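Local structure of intestinal fatty acid binding protein (Rattus norvegicus, 1ICM) at residues D9-Y14 with A124-K129. The protein binds long-chain fatty acids such as myristate inside a beta-barrel and probably serves in their uptake and transport within intestinal cells. Numbering follows the deposited sequence.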
ATOM      1  N   ASP A   9     -12.592   0.865   2.689  1.00 15.51           N
ATOM      2  CA  ASP A   9     -13.832   0.497   3.329  1.00 14.41           C
ATOM      3  C   ASP A   9     -13.630  -0.160   4.695  1.00 20.62           C
ATOM      4  O   ASP A   9     -14.329   0.172   5.657  1.00 18.04           O
ATOM      5  CB  ASP A   9     -14.521  -0.492   2.396  1.00 12.62           C
ATOM      6  CG  ASP A   9     -15.828  -0.966   2.945  1.00 20.50           C
ATOM      7  OD1 ASP A   9     -16.703  -0.039   3.175  1.00 24.51           O
ATOM      8  OD2 ASP A   9     -16.068  -2.125   3.144  1.00 21.52           O
ATOM      9  N   ARG A  10     -12.701  -1.125   4.806  1.00 15.14           N
ATOM     10  CA  ARG A  10     -12.464  -1.772   6.085  1.00 13.10           C
ATOM     11  C   ARG A  10     -11.037  -2.286   6.167  1.00 11.49           C
ATOM     12  O   ARG A  10     -10.370  -2.408   5.130  1.00 11.87           O
ATOM     13  CB  ARG A  10     -13.446  -2.873   6.407  1.00 14.00           C
ATOM     14  CG  ARG A  10     -13.451  -3.883   5.274  1.00 16.01           C
ATOM     15  CD  ARG A  10     -14.657  -4.833   5.315  1.00 20.78           C
ATOM     16  NE  ARG A  10     -14.533  -5.899   4.319  1.00 17.43           N
ATOM     17  CZ  ARG A  10     -14.781  -5.804   2.996  1.00 21.44           C
ATOM     18  NH1 ARG A  10     -15.212  -4.679   2.436  1.00 14.60           N
ATOM     19  NH2 ARG A  10     -14.631  -6.848   2.178  1.00 19.85           N
ATOM     20  N   ASN A  11     -10.598  -2.562   7.390  1.00 12.13           N
ATOM     21  CA  ASN A  11      -9.240  -3.063   7.600  1.00  8.60           C
ATOM     22  C   ASN A  11      -9.280  -4.337   8.406  1.00 10.89           C
ATOM     23  O   ASN A  11     -10.269  -4.610   9.108  1.00 14.14           O
ATOM     24  CB  ASN A  11      -8.455  -2.087   8.478  1.00 12.51           C
ATOM     25  CG  ASN A  11      -8.507  -0.661   7.967  1.00 19.12           C
ATOM     26  OD1 ASN A  11      -8.163  -0.310   6.829  1.00 19.28           O
ATOM     27  ND2 ASN A  11      -8.938   0.208   8.865  1.00 27.57           N
ATOM     28  N   GLU A  12      -8.187  -5.090   8.323  1.00 10.37           N
ATOM     29  CA  GLU A  12      -8.079  -6.302   9.113  1.00 13.65           C
ATOM     30  C   GLU A  12      -6.710  -6.310   9.776  1.00  8.09           C
ATOM     31  O   GLU A  12      -5.718  -6.142   9.072  1.00  8.97           O
ATOM     32  CB  GLU A  12      -8.300  -7.579   8.283  1.00 21.28           C
ATOM     33  CG  GLU A  12      -9.795  -7.758   7.951  1.00 26.73           C
ATOM     34  CD  GLU A  12     -10.147  -9.050   7.243  1.00 31.09           C
ATOM     35  OE1 GLU A  12      -9.230  -9.971   7.391  1.00 22.69           O
ATOM     36  OE2 GLU A  12     -11.173  -9.202   6.603  1.00 33.48           O
ATOM     37  N   ASN A  13      -6.698  -6.386  11.111  1.00 10.12           N
ATOM     38  CA  ASN A  13      -5.464  -6.391  11.891  1.00  7.75           C
ATOM     39  C   ASN A  13      -4.521  -5.258  11.613  1.00 11.59           C
ATOM     40  O   ASN A  13      -3.306  -5.378  11.797  1.00 13.14           O
ATOM     41  CB  ASN A  13      -4.751  -7.709  11.587  1.00 12.55           C
ATOM     42  CG  ASN A  13      -3.923  -8.225  12.742  1.00 22.30           C
ATOM     43  OD1 ASN A  13      -4.319  -8.156  13.928  1.00 18.77           O
ATOM     44  ND2 ASN A  13      -2.754  -8.750  12.363  1.00 19.59           N
ATOM     45  N   TYR A  14      -5.027  -4.099  11.146  1.00  8.25           N
ATOM     46  CA  TYR A  14      -4.167  -2.995  10.809  1.00  7.31           C
ATOM     47  C   TYR A  14      -3.455  -2.345  12.005  1.00 11.91           C
ATOM     48  O   TYR A  14      -2.294  -1.899  11.941  1.00 11.45           O
ATOM     49  CB  TYR A  14      -5.030  -2.033   9.945  1.00  8.65           C
ATOM     50  CG  TYR A  14      -4.215  -0.986   9.246  1.00 11.21           C
ATOM     51  CD1 TYR A  14      -3.026  -1.320   8.594  1.00 12.21           C
ATOM     52  CD2 TYR A  14      -4.603   0.352   9.212  1.00 11.37           C
ATOM     53  CE1 TYR A  14      -2.248  -0.383   7.909  1.00 14.46           C
ATOM     54  CE2 TYR A  14      -3.849   1.297   8.521  1.00 14.60           C
ATOM     55  CZ  TYR A  14      -2.660   0.954   7.873  1.00 14.19           C
ATOM     56  OH  TYR A  14      -1.933   1.902   7.175  1.00 11.72           O
ATOM     57  N   ALA A 124      -1.700  -7.925   7.567  1.00 12.45           N
ATOM     58  CA  ALA A 124      -2.780  -6.948   7.714  1.00 11.76           C
ATOM     59  C   ALA A 124      -3.413  -6.790   6.335  1.00 14.67           C
ATOM     60  O   ALA A 124      -2.752  -7.006   5.318  1.00 13.04           O
ATOM     61  CB  ALA A 124      -2.268  -5.562   8.073  1.00 13.24           C
ATOM     62  N   LYS A 125      -4.676  -6.373   6.265  1.00 12.40           N
ATOM     63  CA  LYS A 125      -5.298  -6.092   4.977  1.00 11.84           C
ATOM     64  C   LYS A 125      -6.076  -4.768   5.079  1.00 16.64           C
ATOM     65  O   LYS A 125      -6.616  -4.379   6.156  1.00 14.52           O
ATOM     66  CB  LYS A 125      -6.392  -7.080   4.630  1.00 15.91           C
ATOM     67  CG  LYS A 125      -5.992  -8.527   4.768  1.00 20.01           C
ATOM     68  CD  LYS A 125      -6.744  -9.309   3.710  1.00 28.68           C
ATOM     69  CE  LYS A 125      -7.122 -10.705   4.166  1.00 41.14           C
ATOM     70  NZ  LYS A 125      -5.990 -11.523   4.622  1.00 48.53           N
ATOM     71  N   ARG A 126      -6.141  -4.114   3.921  1.00 10.40           N
ATOM     72  CA  ARG A 126      -6.935  -2.906   3.704  1.00  9.67           C
ATOM     73  C   ARG A 126      -7.809  -3.225   2.493  1.00  8.76           C
ATOM     74  O   ARG A 126      -7.262  -3.556   1.449  1.00  9.32           O
ATOM     75  CB  ARG A 126      -6.116  -1.652   3.462  1.00 12.39           C
ATOM     76  CG  ARG A 126      -5.238  -1.404   4.694  1.00 13.63           C
ATOM     77  CD  ARG A 126      -4.918   0.074   4.916  1.00 15.30           C
ATOM     78  NE  ARG A 126      -6.046   0.753   5.555  1.00 14.36           N
ATOM     79  CZ  ARG A 126      -6.016   2.070   5.648  1.00 13.29           C
ATOM     80  NH1 ARG A 126      -4.930   2.703   5.157  1.00 12.26           N
ATOM     81  NH2 ARG A 126      -7.012   2.704   6.247  1.00 10.57           N
ATOM     82  N   ILE A 127      -9.126  -3.165   2.637  1.00  9.12           N
ATOM     83  CA  ILE A 127     -10.011  -3.453   1.495  1.00 11.61           C
ATOM     84  C   ILE A 127     -10.707  -2.184   0.978  1.00 13.22           C
ATOM     85  O   ILE A 127     -11.302  -1.436   1.764  1.00 11.75           O
ATOM     86  CB  ILE A 127     -10.964  -4.539   1.980  1.00 11.59           C
ATOM     87  CG1 ILE A 127     -10.141  -5.781   2.369  1.00 16.22           C
ATOM     88  CG2 ILE A 127     -12.037  -4.820   0.916  1.00 11.39           C
ATOM     89  CD1 ILE A 127     -10.878  -6.789   3.243  1.00 17.82           C
ATOM     90  N   PHE A 128     -10.674  -1.904  -0.333  1.00 14.85           N
ATOM     91  CA  PHE A 128     -11.258  -0.705  -0.914  1.00  9.59           C
ATOM     92  C   PHE A 128     -12.460  -0.991  -1.796  1.00 16.30           C
ATOM     93  O   PHE A 128     -12.509  -2.088  -2.371  1.00 18.79           O
ATOM     94  CB  PHE A 128     -10.223  -0.105  -1.887  1.00  9.53           C
ATOM     95  CG  PHE A 128      -8.900   0.233  -1.215  1.00 13.61           C
ATOM     96  CD1 PHE A 128      -8.009  -0.753  -0.766  1.00 15.26           C
ATOM     97  CD2 PHE A 128      -8.532   1.565  -1.010  1.00 13.29           C
ATOM     98  CE1 PHE A 128      -6.798  -0.421  -0.137  1.00 14.67           C
ATOM     99  CE2 PHE A 128      -7.336   1.924  -0.375  1.00 13.76           C
ATOM    100  CZ  PHE A 128      -6.463   0.921   0.063  1.00 12.49           C
ATOM    101  N   LYS A 129     -13.396  -0.034  -1.898  1.00 12.95           N
ATOM    102  CA  LYS A 129     -14.553  -0.200  -2.759  1.00 10.83           C
ATOM    103  C   LYS A 129     -14.357   0.723  -3.926  1.00 10.59           C
ATOM    104  O   LYS A 129     -13.756   1.770  -3.780  1.00 11.54           O
ATOM    105  CB  LYS A 129     -15.865   0.131  -2.083  1.00 13.91           C
ATOM    106  CG  LYS A 129     -16.454  -1.083  -1.385  1.00 18.25           C
ATOM    107  CD  LYS A 129     -17.708  -0.677  -0.631  1.00 26.60           C
ATOM    108  CE  LYS A 129     -18.060  -1.670   0.467  1.00 31.86           C
ATOM    109  NZ  LYS A 129     -18.160  -3.051  -0.044  1.00 31.75           N
TER
HETATM  110  O   HOH W   1     -10.059   2.840   7.409  1.00 29.08           O
HETATM  111  O   HOH W   2      -2.102   1.760   4.198  1.00 18.40           O
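In both N11 and R126, a non-hydrogen-bonded pair, CG stands beside the backbone N (chi1 -60° in R126), and the side chains run side by side in the same direction. The R126 chain bends at chi3 (80°), which sets NE beside N11 OD1. R126 NE donates to N11 OD1 at 2.7 Å. This oxygen lies at the guanidinium edge, in its plane, while NE sits above the amide carbonyl plane. A weak second bond comes from R126 NH2. The Y14 ring covers one face of the guanidinium, the two planes 16° apart, with Y14 CE2 3.7 Å from R126 CZ. R126 CD adds a CH-pi contact, 3.9 Å from the ring centroid. One water bridges Y14 OH and R126 NH1, and another bridges N11 ND2 and, weakly, R126 NH2. D34 forms a salt bridge with R126 NH2.

The backbones pair antiparallel, joining the first strand of the barrel to the last. E12 and K125 exchange two bonds, and I127 N donates to R10 O at 2.9 Å. D9 and R10 both face I127, a classic beta bulge: I127 O takes D9 N at 2.8 Å and R10 N weakly.

On the other face of the sheet, the R10 guanidinium lies over I127, with CG2 3.5 Å from R10 NH1. R10 NH1 also forms a salt bridge with D9 OD2 at 2.8 Å, through the anti lone pair. K129 NZ reaches D9 OD2 only at a long 3.9 Å. E112 forms salt bridges with both R10 and K129, which would offset the repulsion between these like charges.

N11 OD1, two waters and D34 would likewise offset the buried R126 charge, and its packing against Y14 ties the barrel closure to a residue touching the bound myristate.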